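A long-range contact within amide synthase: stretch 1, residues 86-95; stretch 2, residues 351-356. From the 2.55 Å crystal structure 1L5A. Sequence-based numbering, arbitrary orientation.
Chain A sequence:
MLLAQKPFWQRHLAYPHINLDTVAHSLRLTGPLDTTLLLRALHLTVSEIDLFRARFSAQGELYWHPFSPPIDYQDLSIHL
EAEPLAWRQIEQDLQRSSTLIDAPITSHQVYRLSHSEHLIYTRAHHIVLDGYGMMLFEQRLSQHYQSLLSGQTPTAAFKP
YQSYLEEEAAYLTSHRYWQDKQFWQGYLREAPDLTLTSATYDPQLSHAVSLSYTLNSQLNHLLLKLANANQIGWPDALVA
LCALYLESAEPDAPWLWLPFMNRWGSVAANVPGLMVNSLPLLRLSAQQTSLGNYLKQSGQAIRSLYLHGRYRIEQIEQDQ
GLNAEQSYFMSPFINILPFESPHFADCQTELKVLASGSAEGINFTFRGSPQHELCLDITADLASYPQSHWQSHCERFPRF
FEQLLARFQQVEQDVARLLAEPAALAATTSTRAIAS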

# COMPACT_ATOMS: atom_id res chain seq x y z
N ALA A 86 4.03 48.23 16.60
CA ALA A 86 3.73 46.86 16.25
C ALA A 86 4.79 45.91 16.84
O ALA A 86 4.44 44.93 17.52
CB ALA A 86 3.66 46.71 14.72
N TRP A 87 6.07 46.21 16.62
CA TRP A 87 7.13 45.35 17.16
C TRP A 87 7.22 45.23 18.68
O TRP A 87 7.75 44.25 19.18
CB TRP A 87 8.49 45.74 16.58
CG TRP A 87 8.61 45.26 15.17
CD1 TRP A 87 8.32 45.95 14.03
CD2 TRP A 87 8.96 43.93 14.75
NE1 TRP A 87 8.46 45.15 12.93
CE2 TRP A 87 8.85 43.90 13.34
CE3 TRP A 87 9.35 42.77 15.42
CZ2 TRP A 87 9.12 42.75 12.59
CZ3 TRP A 87 9.61 41.63 14.68
CH2 TRP A 87 9.49 41.63 13.27
N ARG A 88 6.70 46.20 19.43
CA ARG A 88 6.75 46.08 20.88
C ARG A 88 5.79 44.98 21.28
O ARG A 88 6.05 44.21 22.20
CB ARG A 88 6.30 47.36 21.60
CG ARG A 88 7.20 48.55 21.48
CD ARG A 88 6.54 49.77 22.09
NE ARG A 88 7.38 50.96 21.95
CZ ARG A 88 6.96 52.20 22.16
NH1 ARG A 88 5.70 52.43 22.52
NH2 ARG A 88 7.79 53.22 22.00
N GLN A 89 4.66 44.92 20.58
CA GLN A 89 3.66 43.92 20.90
C GLN A 89 4.08 42.55 20.40
O GLN A 89 3.71 41.54 20.98
CB GLN A 89 2.30 44.32 20.31
CG GLN A 89 1.75 45.63 20.87
CD GLN A 89 0.37 45.92 20.36
OE1 GLN A 89 -0.61 45.39 20.87
NE2 GLN A 89 0.28 46.76 19.34
N ILE A 90 4.86 42.52 19.33
CA ILE A 90 5.31 41.24 18.83
C ILE A 90 6.31 40.67 19.84
O ILE A 90 6.25 39.48 20.19
CB ILE A 90 5.95 41.36 17.44
CG1 ILE A 90 4.85 41.63 16.40
CG2 ILE A 90 6.72 40.09 17.09
CD1 ILE A 90 5.31 41.75 14.97
N GLU A 91 7.21 41.52 20.33
CA GLU A 91 8.20 41.07 21.30
C GLU A 91 7.48 40.71 22.58
O GLU A 91 7.87 39.79 23.28
CB GLU A 91 9.22 42.18 21.58
CG GLU A 91 10.32 41.82 22.57
CD GLU A 91 11.18 40.63 22.14
OE1 GLU A 91 11.40 40.43 20.92
OE2 GLU A 91 11.67 39.90 23.03
N GLN A 92 6.42 41.43 22.88
CA GLN A 92 5.68 41.13 24.09
C GLN A 92 5.22 39.68 24.05
O GLN A 92 5.39 38.94 25.01
CB GLN A 92 4.48 42.07 24.23
CG GLN A 92 3.62 41.79 25.44
CD GLN A 92 4.39 41.87 26.74
OE1 GLN A 92 4.96 42.91 27.07
NE2 GLN A 92 4.43 40.76 27.47
N ASP A 93 4.66 39.25 22.92
CA ASP A 93 4.19 37.88 22.83
C ASP A 93 5.36 36.89 22.89
O ASP A 93 5.25 35.83 23.51
CB ASP A 93 3.37 37.67 21.57
CG ASP A 93 2.92 36.24 21.40
OD1 ASP A 93 3.58 35.50 20.64
OD2 ASP A 93 1.91 35.84 22.03
N LEU A 94 6.47 37.22 22.25
CA LEU A 94 7.64 36.36 22.30
C LEU A 94 8.11 36.22 23.75
O LEU A 94 8.57 35.16 24.16
CB LEU A 94 8.77 36.94 21.46
CG LEU A 94 8.56 36.74 19.96
CD1 LEU A 94 9.69 37.40 19.19
CD2 LEU A 94 8.49 35.25 19.66
N GLN A 95 8.00 37.29 24.53
CA GLN A 95 8.42 37.24 25.91
C GLN A 95 7.30 36.80 26.84
O GLN A 95 7.46 36.88 28.06
CB GLN A 95 8.91 38.62 26.37
CG GLN A 95 10.32 38.99 25.93
CD GLN A 95 10.76 40.35 26.47
OE1 GLN A 95 10.40 40.73 27.59
NE2 GLN A 95 11.56 41.08 25.68
N LEU A 351 9.61 37.50 4.73
CA LEU A 351 9.32 36.58 5.82
C LEU A 351 10.45 36.62 6.83
O LEU A 351 11.62 36.71 6.47
CB LEU A 351 9.18 35.17 5.25
CG LEU A 351 8.63 34.05 6.13
CD1 LEU A 351 8.18 32.89 5.23
CD2 LEU A 351 9.68 33.61 7.14
N LYS A 352 10.11 36.58 8.11
CA LYS A 352 11.17 36.60 9.12
C LYS A 352 10.88 35.60 10.23
O LYS A 352 9.82 35.64 10.87
CB LYS A 352 11.33 38.02 9.69
CG LYS A 352 12.68 38.27 10.40
CD LYS A 352 12.73 39.64 11.13
CE LYS A 352 14.01 39.84 11.97
NZ LYS A 352 13.76 40.76 13.12
N VAL A 353 11.82 34.68 10.43
CA VAL A 353 11.72 33.65 11.47
C VAL A 353 12.10 34.33 12.79
O VAL A 353 13.24 34.72 12.97
CB VAL A 353 12.69 32.48 11.18
CG1 VAL A 353 12.63 31.47 12.30
CG2 VAL A 353 12.34 31.81 9.85
N LEU A 354 11.13 34.47 13.69
CA LEU A 354 11.35 35.14 14.97
C LEU A 354 11.67 34.18 16.09
O LEU A 354 12.23 34.58 17.12
CB LEU A 354 10.12 35.95 15.37
CG LEU A 354 9.74 37.08 14.43
CD1 LEU A 354 8.46 37.73 14.92
CD2 LEU A 354 10.88 38.08 14.36
N ALA A 355 11.28 32.92 15.89
CA ALA A 355 11.52 31.86 16.86
C ALA A 355 11.40 30.52 16.15
O ALA A 355 10.57 30.37 15.24
CB ALA A 355 10.51 31.95 18.00
N SER A 356 12.23 29.55 16.55
CA SER A 356 12.15 28.23 15.93
C SER A 356 12.82 27.13 16.71
O SER A 356 13.55 26.31 16.16
CB SER A 356 12.74 28.25 14.52
OG SER A 356 14.06 28.71 14.56

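Helix-on-strand packing often rests on one face of the helix and a few well-placed apolar side chains, and this contact in amide synthase is a compact example. Helix 86-94 and strand 351-356, at least 260 residues apart in sequence wherever they touch, run in nearly the same direction, their axes 24° apart and 10.3 Å at closest approach. No hydrogen bond crosses that gap; side chains fill it, burying 221 Å² over both sides.

Trp 87, Ile 90 and Leu 94 recur at the three- and four-residue spacing that brings helical side chains onto one face, and all three meet Leu 354. Each has chi1 between -72° and -76°, the m rotamer, common in helices, where p would crowd the backbone of the preceding turn. Leu 354 is also m, with chi2 t; its CD1 reaches Ile 90 CG2 at 3.6 Å and CD2 meets Trp 87 CZ3 at 3.8 Å, at the edge of the indole, with CD1 4.1 Å from that CZ3. Trp 87 leaves its helix sideways, yet its long ring carries the contact strandward. Leu 94 (m, t) sets CD1 4.1 Å from Leu 354 CB and CD2 4.2 Å from Ala 355 CB. Lys 352, all t, sets CD 4.4 Å from Trp 87 CH2, a marginal contact, with NZ just as near.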